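FAD-binding PCMH-type domain-containing protein (Gibberella zeae, PDB 6YJO) probably acts as an oxidoreductase that uses covalently linked FAD to oxidise oligosaccharides. Local coordinates at residues A[205-210]-A[405-410]; A[210-215]-A[479-484]; A[218-223]-A[473-478]. One frame throughout, in Å; residues are numbered along the deposited sequence.

Interaction 1: A[205-210]-A[405-410]; sequences AADWEY and PINSAF. With NAG (2-acetamido-2-deoxy-beta-D-glucopyranose), chain B.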
loop_
_atom_site.group_PDB
_atom_site.type_symbol
_atom_site.label_atom_id
_atom_site.label_comp_id
_atom_site.label_asym_id
_atom_site.label_seq_id
_atom_site.Cartn_x
_atom_site.Cartn_y
_atom_site.Cartn_z
ATOM N N ALA A 205 5.238 19.296 8.023
ATOM C CA ALA A 205 3.850 19.394 7.594
ATOM C C ALA A 205 2.950 18.724 8.623
ATOM O O ALA A 205 3.107 17.530 8.903
ATOM C CB ALA A 205 3.673 18.752 6.218
ATOM N N ALA A 206 2.018 19.490 9.186
ATOM C CA ALA A 206 1.027 18.950 10.105
ATOM C C ALA A 206 -0.269 19.725 9.917
ATOM O O ALA A 206 -0.306 20.762 9.250
ATOM C CB ALA A 206 1.521 19.002 11.560
ATOM N N ASP A 207 -1.345 19.204 10.512
ATOM C CA ASP A 207 -2.670 19.762 10.259
ATOM C C ASP A 207 -2.718 21.256 10.554
ATOM O O ASP A 207 -3.343 22.020 9.808
ATOM C CB ASP A 207 -3.719 19.019 11.087
ATOM C CG ASP A 207 -4.288 17.813 10.363
ATOM O OD1 ASP A 207 -4.107 17.712 9.129
ATOM O OD2 ASP A 207 -4.926 16.966 11.020
ATOM N N TRP A 208 -2.058 21.696 11.624
ATOM C CA TRP A 208 -2.142 23.102 12.010
ATOM C C TRP A 208 -1.368 23.986 11.039
ATOM O O TRP A 208 -1.919 24.929 10.460
ATOM C CB TRP A 208 -1.623 23.289 13.435
ATOM C CG TRP A 208 -2.056 24.585 14.056
ATOM C CD1 TRP A 208 -1.322 25.732 14.164
ATOM C CD2 TRP A 208 -3.328 24.864 14.651
ATOM N NE1 TRP A 208 -2.058 26.709 14.792
ATOM C CE2 TRP A 208 -3.294 26.200 15.102
ATOM C CE3 TRP A 208 -4.492 24.115 14.849
ATOM C CZ2 TRP A 208 -4.381 26.801 15.740
ATOM C CZ3 TRP A 208 -5.567 24.712 15.482
ATOM C CH2 TRP A 208 -5.505 26.041 15.919
ATOM N N GLU A 209 -0.081 23.693 10.844
ATOM C CA GLU A 209 0.768 24.584 10.066
ATOM C C GLU A 209 0.498 24.488 8.569
ATOM O O GLU A 209 0.696 25.475 7.849
ATOM C CB GLU A 209 2.241 24.280 10.345
ATOM C CG GLU A 209 2.651 24.412 11.808
ATOM C CD GLU A 209 2.601 23.093 12.554
ATOM O OE1 GLU A 209 1.542 22.430 12.532
ATOM O OE2 GLU A 209 3.627 22.715 13.158
ATOM N N TYR A 210 0.048 23.326 8.076
ATOM C CA TYR A 210 -0.091 23.107 6.635
ATOM C C TYR A 210 -1.231 22.107 6.409
ATOM O O TYR A 210 -1.024 20.932 6.096
ATOM C CB TYR A 210 1.221 22.619 6.019
ATOM C CG TYR A 210 2.342 23.635 6.089
ATOM C CD1 TYR A 210 2.373 24.728 5.228
ATOM C CD2 TYR A 210 3.371 23.503 7.014
ATOM C CE1 TYR A 210 3.392 25.659 5.288
ATOM C CE2 TYR A 210 4.393 24.428 7.080
ATOM C CZ TYR A 210 4.398 25.507 6.213
ATOM O OH TYR A 210 5.412 26.439 6.270
ATOM N N PRO A 405 -13.869 14.490 11.707
ATOM C CA PRO A 405 -13.343 13.608 10.656
ATOM C C PRO A 405 -11.858 13.842 10.409
ATOM O O PRO A 405 -11.302 14.898 10.719
ATOM C CB PRO A 405 -14.176 13.984 9.423
ATOM C CG PRO A 405 -15.389 14.693 9.966
ATOM C CD PRO A 405 -14.922 15.388 11.205
ATOM N N ILE A 406 -11.210 12.832 9.831
ATOM C CA ILE A 406 -9.794 12.934 9.503
ATOM C C ILE A 406 -9.616 13.818 8.275
ATOM O O ILE A 406 -10.436 13.817 7.349
ATOM C CB ILE A 406 -9.172 11.542 9.281
ATOM C CG1 ILE A 406 -7.657 11.663 9.086
ATOM C CG2 ILE A 406 -9.822 10.839 8.094
ATOM C CD1 ILE A 406 -6.945 10.333 8.973
ATOM N N ASN A 407 -8.526 14.584 8.277
ATOM C CA ASN A 407 -8.150 15.471 7.173
ATOM C C ASN A 407 -7.300 14.657 6.206
ATOM O O ASN A 407 -6.075 14.599 6.319
ATOM C CB ASN A 407 -7.400 16.689 7.700
ATOM C CG ASN A 407 -7.002 17.654 6.603
ATOM O OD1 ASN A 407 -7.755 17.882 5.654
ATOM N ND2 ASN A 407 -5.817 18.243 6.738
ATOM N N SER A 408 -7.954 14.016 5.239
ATOM C CA SER A 408 -7.260 13.074 4.374
ATOM C C SER A 408 -7.880 13.073 2.985
ATOM O O SER A 408 -9.107 13.098 2.839
ATOM C CB SER A 408 -7.293 11.658 4.963
ATOM O OG SER A 408 -6.625 10.746 4.113
ATOM N N ALA A 409 -7.014 13.025 1.970
ATOM C CA ALA A 409 -7.472 12.965 0.588
ATOM C C ALA A 409 -7.950 11.576 0.188
ATOM O O ALA A 409 -8.633 11.447 -0.830
ATOM C CB ALA A 409 -6.356 13.417 -0.351
ATOM N N PHE A 410 -7.600 10.540 0.950
ATOM C CA PHE A 410 -8.015 9.177 0.650
ATOM C C PHE A 410 -9.535 9.114 0.494
ATOM O O PHE A 410 -10.264 9.503 1.421
ATOM C CB PHE A 410 -7.568 8.226 1.758
ATOM C CG PHE A 410 -7.887 6.778 1.485
ATOM C CD1 PHE A 410 -7.038 6.001 0.708
ATOM C CD2 PHE A 410 -9.027 6.190 2.012
ATOM C CE1 PHE A 410 -7.321 4.677 0.456
ATOM C CE2 PHE A 410 -9.314 4.858 1.764
ATOM C CZ PHE A 410 -8.458 4.102 0.984
HETATM C C1 NAG B . 5.020 28.888 0.636
HETATM C C2 NAG B . 4.115 28.461 1.808
HETATM C C3 NAG B . 3.008 29.487 2.056
HETATM C C4 NAG B . 3.612 30.872 2.226
HETATM C C5 NAG B . 4.411 31.220 0.981
HETATM C C6 NAG B . 5.085 32.568 1.071
HETATM C C7 NAG B . 4.150 26.008 1.951
HETATM C C8 NAG B . 3.424 24.739 1.623
HETATM N N2 NAG B . 3.548 27.142 1.574
HETATM O O3 NAG B . 2.310 29.109 3.238
HETATM O O4 NAG B . 2.658 31.887 2.534
HETATM O O5 NAG B . 5.458 30.251 0.821
HETATM O O6 NAG B . 6.339 32.466 1.734
HETATM O O7 NAG B . 5.232 26.006 2.534
HETATM O O HOH W 1 -6.562 15.024 10.715
#
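A trans chi1 of -179° stretches the N407 side chain out from its loop, and chi1 of -89° on D207 swings the carboxylate to meet it. The two side chains lie alongside and run opposite ways, their carboxylate and amide planes turned well apart. N407 ND2 donates to D207 OD1 over 3.0 Å in an almost straight bond. The oxygen lies in the plane of the amide, whereas the N-H comes down on OD1 from above the carboxylate plane, 45° out of it. Asparagine suits the place because its amide nitrogen has two hydrogens to give, and ND2 also serves the backbone O of Y211. OD1 is shared in turn, forming a salt bridge to R218, a charge that probably favours the ionised acid. The second carboxylate oxygen works through solvent: a water donates to D207 OD2 at 2.6 Å and accepts from N407 N at 3.2 Å. Both carboxylate oxygens are thereby engaged. Where the turn ends, Y210 lays its ring obliquely against the acetamido group of the attached glycan, with CE1 3.3 Å from NAG O7. The connection is an alpha-turn, closed by Y210 N bonding to A206 O at 2.8 Å. It joins strand 202-206 to helix 211-220 and is tied to a loop between two strands of the seven-stranded antiparallel sheet, in the two-part architecture of PCMH-type flavoenzymes.

Interaction 2: A[210-215]-A[479-484]; sequences YYDLTW and LPKLKK. With NAG (2-acetamido-2-deoxy-beta-D-glucopyranose), chain B.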
loop_
_atom_site.group_PDB
_atom_site.type_symbol
_atom_site.label_atom_id
_atom_site.label_comp_id
_atom_site.label_asym_id
_atom_site.label_seq_id
_atom_site.Cartn_x
_atom_site.Cartn_y
_atom_site.Cartn_z
ATOM N N TYR A 210 0.048 23.326 8.076
ATOM C CA TYR A 210 -0.091 23.107 6.635
ATOM C C TYR A 210 -1.231 22.107 6.409
ATOM O O TYR A 210 -1.024 20.932 6.096
ATOM C CB TYR A 210 1.221 22.619 6.019
ATOM C CG TYR A 210 2.342 23.635 6.089
ATOM C CD1 TYR A 210 2.373 24.728 5.228
ATOM C CD2 TYR A 210 3.371 23.503 7.014
ATOM C CE1 TYR A 210 3.392 25.659 5.288
ATOM C CE2 TYR A 210 4.393 24.428 7.080
ATOM C CZ TYR A 210 4.398 25.507 6.213
ATOM O OH TYR A 210 5.412 26.439 6.270
ATOM N N TYR A 211 -2.464 22.602 6.548
ATOM C CA TYR A 211 -3.634 21.726 6.539
ATOM C C TYR A 211 -3.780 20.992 5.209
ATOM O O TYR A 211 -4.035 19.783 5.180
ATOM C CB TYR A 211 -4.894 22.543 6.840
ATOM C CG TYR A 211 -6.092 21.710 7.252
ATOM C CD1 TYR A 211 -6.202 21.211 8.542
ATOM C CD2 TYR A 211 -7.116 21.433 6.354
ATOM C CE1 TYR A 211 -7.293 20.450 8.928
ATOM C CE2 TYR A 211 -8.214 20.677 6.731
ATOM C CZ TYR A 211 -8.296 20.188 8.021
ATOM O OH TYR A 211 -9.380 19.430 8.410
ATOM N N ASP A 212 -3.635 21.710 4.092
ATOM C CA ASP A 212 -3.874 21.108 2.784
ATOM C C ASP A 212 -2.736 20.184 2.371
ATOM O O ASP A 212 -2.978 19.107 1.814
ATOM C CB ASP A 212 -4.066 22.198 1.728
ATOM C CG ASP A 212 -5.384 22.934 1.872
ATOM O OD1 ASP A 212 -6.321 22.386 2.490
ATOM O OD2 ASP A 212 -5.480 24.064 1.352
ATOM N N LEU A 213 -1.490 20.597 2.609
ATOM C CA LEU A 213 -0.355 19.733 2.307
ATOM C C LEU A 213 -0.452 18.421 3.076
ATOM O O LEU A 213 -0.296 17.336 2.503
ATOM C CB LEU A 213 0.949 20.462 2.629
ATOM C CG LEU A 213 2.250 19.670 2.501
ATOM C CD1 LEU A 213 2.312 18.938 1.168
ATOM C CD2 LEU A 213 3.437 20.611 2.658
ATOM N N THR A 214 -0.723 18.504 4.383
ATOM C CA THR A 214 -0.885 17.298 5.189
ATOM C C THR A 214 -2.062 16.470 4.694
ATOM O O THR A 214 -2.024 15.235 4.723
ATOM C CB THR A 214 -1.082 17.684 6.657
ATOM O OG1 THR A 214 -0.001 18.523 7.085
ATOM C CG2 THR A 214 -1.143 16.452 7.552
ATOM N N TRP A 215 -3.121 17.139 4.240
ATOM C CA TRP A 215 -4.266 16.440 3.669
ATOM C C TRP A 215 -3.852 15.622 2.451
ATOM O O TRP A 215 -4.300 14.483 2.276
ATOM C CB TRP A 215 -5.344 17.463 3.314
ATOM C CG TRP A 215 -6.496 16.943 2.518
ATOM C CD1 TRP A 215 -7.662 16.420 3.000
ATOM C CD2 TRP A 215 -6.610 16.930 1.092
ATOM N NE1 TRP A 215 -8.491 16.074 1.958
ATOM C CE2 TRP A 215 -7.867 16.375 0.776
ATOM C CE3 TRP A 215 -5.768 17.331 0.051
ATOM C CZ2 TRP A 215 -8.299 16.208 -0.536
ATOM C CZ3 TRP A 215 -6.196 17.161 -1.251
ATOM C CH2 TRP A 215 -7.453 16.610 -1.534
ATOM N N LEU A 479 -9.284 14.686 -6.585
ATOM C CA LEU A 479 -8.411 15.078 -7.690
ATOM C C LEU A 479 -8.312 16.586 -7.875
ATOM O O LEU A 479 -7.186 17.104 -7.935
ATOM C CB LEU A 479 -8.899 14.430 -8.994
ATOM C CG LEU A 479 -7.894 13.633 -9.839
ATOM C CD1 LEU A 479 -8.371 13.536 -11.299
ATOM C CD2 LEU A 479 -6.488 14.222 -9.774
ATOM N N PRO A 480 -9.412 17.338 -7.980
ATOM C CA PRO A 480 -9.270 18.778 -8.273
ATOM C C PRO A 480 -8.448 19.512 -7.230
ATOM O O PRO A 480 -7.543 20.280 -7.578
ATOM C CB PRO A 480 -10.724 19.273 -8.317
ATOM C CG PRO A 480 -11.574 18.035 -8.467
ATOM C CD PRO A 480 -10.814 16.945 -7.769
ATOM N N LYS A 481 -8.743 19.290 -5.946
ATOM C CA LYS A 481 -7.960 19.915 -4.885
ATOM C C LYS A 481 -6.507 19.452 -4.938
ATOM O O LYS A 481 -5.585 20.247 -4.718
ATOM C CB LYS A 481 -8.588 19.591 -3.529
ATOM C CG LYS A 481 -8.222 20.549 -2.402
ATOM C CD LYS A 481 -8.220 19.825 -1.061
ATOM C CE LYS A 481 -8.587 20.730 0.107
ATOM N NZ LYS A 481 -8.510 19.986 1.403
ATOM N N LEU A 482 -6.286 18.167 -5.233
ATOM C CA LEU A 482 -4.926 17.663 -5.401
ATOM C C LEU A 482 -4.219 18.372 -6.554
ATOM O O LEU A 482 -3.065 18.799 -6.424
ATOM C CB LEU A 482 -4.953 16.151 -5.638
ATOM C CG LEU A 482 -5.245 15.247 -4.439
ATOM C CD1 LEU A 482 -5.662 13.853 -4.898
ATOM C CD2 LEU A 482 -4.030 15.152 -3.527
ATOM N N LYS A 483 -4.895 18.498 -7.699
ATOM C CA LYS A 483 -4.297 19.193 -8.834
ATOM C C LYS A 483 -4.062 20.665 -8.517
ATOM O O LYS A 483 -3.068 21.253 -8.959
ATOM C CB LYS A 483 -5.190 19.047 -10.062
ATOM C CG LYS A 483 -5.236 17.642 -10.633
ATOM C CD LYS A 483 -6.371 17.494 -11.634
ATOM C CE LYS A 483 -5.857 17.215 -13.037
ATOM N NZ LYS A 483 -4.947 18.282 -13.542
ATOM N N LYS A 484 -4.972 21.282 -7.758
ATOM C CA LYS A 484 -4.769 22.672 -7.362
ATOM C C LYS A 484 -3.534 22.803 -6.484
ATOM O O LYS A 484 -2.744 23.743 -6.640
ATOM C CB LYS A 484 -6.001 23.197 -6.627
ATOM C CG LYS A 484 -5.981 24.700 -6.393
ATOM C CD LYS A 484 -7.233 25.180 -5.674
ATOM C CE LYS A 484 -7.122 25.032 -4.167
ATOM N NZ LYS A 484 -6.056 25.897 -3.591
HETATM C C1 NAG B . 5.020 28.888 0.636
HETATM C C2 NAG B . 4.115 28.461 1.808
HETATM C C3 NAG B . 3.008 29.487 2.056
HETATM C C4 NAG B . 3.612 30.872 2.226
HETATM C C5 NAG B . 4.411 31.220 0.981
HETATM C C6 NAG B . 5.085 32.568 1.071
HETATM C C7 NAG B . 4.150 26.008 1.951
HETATM C C8 NAG B . 3.424 24.739 1.623
HETATM N N2 NAG B . 3.548 27.142 1.574
HETATM O O3 NAG B . 2.310 29.109 3.238
HETATM O O4 NAG B . 2.658 31.887 2.534
HETATM O O5 NAG B . 5.458 30.251 0.821
HETATM O O6 NAG B . 6.339 32.466 1.734
HETATM O O7 NAG B . 5.232 26.006 2.534
#
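The ammonium group K481 NZ is held by two partners on helix 211-220, a carboxylate and an indole. Towards D212 it forms a salt bridge whose hydrogen bond, NZ to OD1 at 3.4 Å, is weak; towards W215 it makes a cation-pi contact, NZ standing 3.6 Å from the centroid of the five-membered ring and 11° off the ring normal. Lysine fits because its extended chain is aliphatic up to the ammonium group: CD lies over the six-membered ring of the same indole, 3.3 Å from W215 CH2. W215 presents that face because chi1 of 171° sends the large ring across towards the other helix. The contact packs two helices, 211-220 and 479-489, the latter in the berberine-like region; the axes of the short segments 211-215 and 479-484 pass 10.8 Å apart, crossing at -117°. Aspartate suits the first helical turn, where a negative group would probably interact favourably with the helix dipole. L482 supplies the apolar share: its CD2 touches W215 CZ3 at 3.7 Å, and it goes on to pack against A216, A220 and Y475. At the helix start, Y210 O receives T214 N and T214 OG1 from opposite faces of its plane.

Interaction 3: A[218-223]-A[473-478]; sequences RGAGSS and RYYGKS. With FAD (flavin-adenine dinucleotide), chain C.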
loop_
_atom_site.group_PDB
_atom_site.type_symbol
_atom_site.label_atom_id
_atom_site.label_comp_id
_atom_site.label_asym_id
_atom_site.label_seq_id
_atom_site.Cartn_x
_atom_site.Cartn_y
_atom_site.Cartn_z
ATOM N N ARG A 218 -1.745 12.455 3.360
ATOM C CA ARG A 218 -2.575 11.326 3.781
ATOM C C ARG A 218 -3.336 10.776 2.572
ATOM O O ARG A 218 -4.563 10.840 2.483
ATOM C CB ARG A 218 -3.542 11.736 4.885
ATOM C CG ARG A 218 -2.906 12.109 6.217
ATOM C CD ARG A 218 -3.964 12.210 7.306
ATOM N NE ARG A 218 -3.420 12.694 8.571
ATOM C CZ ARG A 218 -3.373 13.975 8.936
ATOM N NH1 ARG A 218 -3.841 14.928 8.138
ATOM N NH2 ARG A 218 -2.854 14.305 10.112
ATOM N N GLY A 219 -2.583 10.216 1.628
ATOM C CA GLY A 219 -3.222 9.535 0.517
ATOM C C GLY A 219 -2.508 9.604 -0.819
ATOM O O GLY A 219 -2.582 8.663 -1.617
ATOM N N ALA A 220 -1.811 10.708 -1.079
ATOM C CA ALA A 220 -1.227 10.938 -2.394
ATOM C C ALA A 220 0.058 11.743 -2.267
ATOM O O ALA A 220 0.378 12.570 -3.127
ATOM C CB ALA A 220 -2.215 11.651 -3.319
ATOM N N GLY A 221 0.811 11.507 -1.195
ATOM C CA GLY A 221 1.977 12.330 -0.910
ATOM C C GLY A 221 3.173 12.069 -1.799
ATOM O O GLY A 221 4.119 12.862 -1.771
ATOM N N SER A 222 3.157 10.987 -2.580
ATOM C CA SER A 222 4.265 10.705 -3.489
ATOM C C SER A 222 4.458 11.802 -4.528
ATOM O O SER A 222 5.540 11.903 -5.115
ATOM C CB SER A 222 4.034 9.367 -4.204
ATOM O OG SER A 222 2.758 9.330 -4.823
ATOM N N SER A 223 3.440 12.628 -4.758
ATOM C CA SER A 223 3.445 13.618 -5.826
ATOM C C SER A 223 3.819 15.022 -5.363
ATOM O O SER A 223 3.834 15.941 -6.188
ATOM C CB SER A 223 2.065 13.659 -6.488
ATOM O OG SER A 223 2.058 12.954 -7.715
ATOM N N ARG A 473 -9.466 6.918 -10.238
ATOM C CA ARG A 473 -9.863 5.780 -9.419
ATOM C C ARG A 473 -9.153 5.745 -8.072
ATOM O O ARG A 473 -9.767 5.363 -7.067
ATOM C CB ARG A 473 -9.600 4.477 -10.180
ATOM C CG ARG A 473 -10.375 4.352 -11.484
ATOM C CD ARG A 473 -11.879 4.263 -11.259
ATOM N NE ARG A 473 -12.614 4.272 -12.521
ATOM C CZ ARG A 473 -13.937 4.364 -12.622
ATOM N NH1 ARG A 473 -14.691 4.456 -11.533
ATOM N NH2 ARG A 473 -14.507 4.367 -13.822
ATOM N N TYR A 474 -7.871 6.122 -8.017
ATOM C CA TYR A 474 -7.177 6.120 -6.732
ATOM C C TYR A 474 -7.676 7.247 -5.835
ATOM O O TYR A 474 -7.828 7.062 -4.621
ATOM C CB TYR A 474 -5.666 6.270 -6.919
ATOM C CG TYR A 474 -4.992 5.292 -7.853
ATOM C CD1 TYR A 474 -5.599 4.099 -8.231
ATOM C CD2 TYR A 474 -3.724 5.565 -8.345
ATOM C CE1 TYR A 474 -4.957 3.218 -9.089
ATOM C CE2 TYR A 474 -3.077 4.692 -9.194
ATOM C CZ TYR A 474 -3.697 3.524 -9.567
ATOM O OH TYR A 474 -3.059 2.651 -10.416
ATOM N N TYR A 475 -7.927 8.421 -6.414
ATOM C CA TYR A 475 -8.122 9.642 -5.650
ATOM C C TYR A 475 -9.513 10.243 -5.788
ATOM O O TYR A 475 -9.840 11.169 -5.036
ATOM C CB TYR A 475 -7.063 10.678 -6.062
ATOM C CG TYR A 475 -5.665 10.102 -6.005
ATOM C CD1 TYR A 475 -5.207 9.468 -4.859
ATOM C CD2 TYR A 475 -4.824 10.146 -7.104
ATOM C CE1 TYR A 475 -3.938 8.918 -4.800
ATOM C CE2 TYR A 475 -3.555 9.599 -7.053
ATOM C CZ TYR A 475 -3.119 8.986 -5.900
ATOM O OH TYR A 475 -1.859 8.441 -5.847
ATOM N N GLY A 476 -10.331 9.757 -6.712
ATOM C CA GLY A 476 -11.743 10.105 -6.700
ATOM C C GLY A 476 -11.974 11.602 -6.749
ATOM O O GLY A 476 -11.379 12.323 -7.558
ATOM N N LYS A 477 -12.858 12.082 -5.871
ATOM C CA LYS A 477 -13.263 13.484 -5.857
ATOM C C LYS A 477 -12.247 14.388 -5.164
ATOM O O LYS A 477 -12.512 15.585 -5.001
ATOM C CB LYS A 477 -14.634 13.634 -5.190
ATOM C CG LYS A 477 -14.660 13.301 -3.700
ATOM C CD LYS A 477 -16.034 13.581 -3.100
ATOM C CE LYS A 477 -16.097 13.187 -1.632
ATOM N NZ LYS A 477 -17.282 13.773 -0.942
ATOM N N SER A 478 -11.106 13.842 -4.743
ATOM C CA SER A 478 -10.009 14.661 -4.248
ATOM C C SER A 478 -9.141 15.210 -5.368
ATOM O O SER A 478 -8.341 16.118 -5.117
ATOM C CB SER A 478 -9.135 13.850 -3.291
ATOM O OG SER A 478 -9.808 13.598 -2.070
HETATM P PA FAD C . 8.603 2.510 -3.195
HETATM O O1A FAD C . 8.717 2.018 -4.588
HETATM O O2A FAD C . 9.946 2.887 -2.548
HETATM O O5B FAD C . 7.599 3.722 -3.108
HETATM C C5B FAD C . 6.295 3.660 -3.723
HETATM C C4B FAD C . 5.796 5.058 -3.968
HETATM O O4B FAD C . 6.095 5.883 -2.815
HETATM C C3B FAD C . 6.432 5.761 -5.163
HETATM O O3B FAD C . 5.503 6.640 -5.787
HETATM C C2B FAD C . 7.587 6.521 -4.513
HETATM O O2B FAD C . 7.986 7.647 -5.280
HETATM C C1B FAD C . 6.936 6.954 -3.202
HETATM N N9A FAD C . 7.885 7.232 -2.128
HETATM C C8A FAD C . 8.748 6.356 -1.520
HETATM N N7A FAD C . 9.494 6.895 -0.587
HETATM C C5A FAD C . 9.095 8.228 -0.580
HETATM C C6A FAD C . 9.506 9.333 0.185
HETATM N N6A FAD C . 10.447 9.282 1.131
HETATM N N1A FAD C . 8.906 10.518 -0.063
HETATM C C2A FAD C . 7.963 10.578 -1.006
HETATM N N3A FAD C . 7.494 9.604 -1.787
HETATM C C4A FAD C . 8.109 8.442 -1.525
HETATM N N1 FAD C . -0.129 -2.759 0.610
HETATM C C2 FAD C . -1.157 -2.855 1.504
HETATM O O2 FAD C . -1.981 -1.943 1.643
HETATM N N3 FAD C . -1.288 -3.996 2.280
HETATM C C4 FAD C . -0.458 -5.099 2.249
HETATM O O4 FAD C . -0.671 -6.059 2.987
HETATM C C4X FAD C . 0.629 -4.986 1.296
HETATM N N5 FAD C . 1.465 -5.982 1.199
HETATM C C5X FAD C . 2.506 -5.869 0.291
HETATM C C6 FAD C . 3.393 -6.929 0.145
HETATM C C7 FAD C . 4.470 -6.857 -0.729
HETATM C C7M FAD C . 5.419 -8.023 -0.832
HETATM C C8 FAD C . 4.626 -5.718 -1.537
HETATM C C8M FAD C . 5.771 -5.602 -2.506
HETATM C C9 FAD C . 3.727 -4.663 -1.415
HETATM C C9A FAD C . 2.671 -4.733 -0.515
HETATM N N10 FAD C . 1.751 -3.678 -0.366
HETATM C C10 FAD C . 0.712 -3.774 0.522
HETATM C "C1'" FAD C . 1.848 -2.474 -1.202
HETATM C "C2'" FAD C . 2.608 -1.329 -0.551
HETATM O "O2'" FAD C . 1.776 -0.677 0.408
HETATM C "C3'" FAD C . 2.996 -0.325 -1.637
HETATM O "O3'" FAD C . 3.721 -1.023 -2.643
HETATM C "C4'" FAD C . 3.850 0.843 -1.146
HETATM O "O4'" FAD C . 3.410 2.059 -1.749
HETATM C "C5'" FAD C . 5.309 0.614 -1.461
HETATM O "O5'" FAD C . 6.109 1.527 -0.686
HETATM P P FAD C . 7.673 1.431 -0.701
HETATM O O1P FAD C . 8.272 2.707 -0.101
HETATM O O2P FAD C . 8.095 0.147 -0.089
HETATM O O3P FAD C . 7.938 1.398 -2.282
#
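Apolar packing carries this buried contact: the methyl of A220 sits over one face of the Y475 ring, CB 4.0 Å from its centroid in a CH-pi contact and 3.6 Å from CE1. A chi1 of -51° puts CG of Y475 beside its backbone N and turns the ring towards A220, and the small alanine lets the two backbones come close. The opposite face of the ring is backed by CB of Y474. A weakly polar touch comes at the ring edge, where G219 O lies near the ring plane, 3.5 Å from Y475 CE1. Here the C-terminal part of the 211-220 region meets the end of helix 467-475, in the berberine-like region, close to the FAD pocket. Backbone shape explains the glycines. G219 has a phi of 147°, at which a side chain would collide with the carbonyl O of R218, and G476 takes a positive phi as helix 467-475 ends. Just beyond, S478 N bonds to Y475 O at 3.0 Å. Cofactor contact comes from the 3-10 turn that follows A220: S222 CB approaches the ribose oxygen O3B of FAD at 3.5 Å, while its OG bonds to H173; serine is small enough to do both.

How the interactions relate
Helix 211-220 and the strand-to-helix turn before it run through all three contacts, reaching a loop at 405-410 in interaction 1, helix 479-489 in interaction 2 and helix 467-475 in interaction 3. Chemistry follows depth. Interactions 1 and 2, only partly buried and both touching the glycan through Y210, rely on charge, amide and water or on a lysine over an indole; interaction 3, fully buried beside the cofactor, relies on a methyl against an aromatic ring. Neighbouring contacts interlock: the 405-410 loop bonds to the helix backbone, with A409 N meeting W215 O at 3.1 Å, and A409 O takes S478 OG at 2.7 Å.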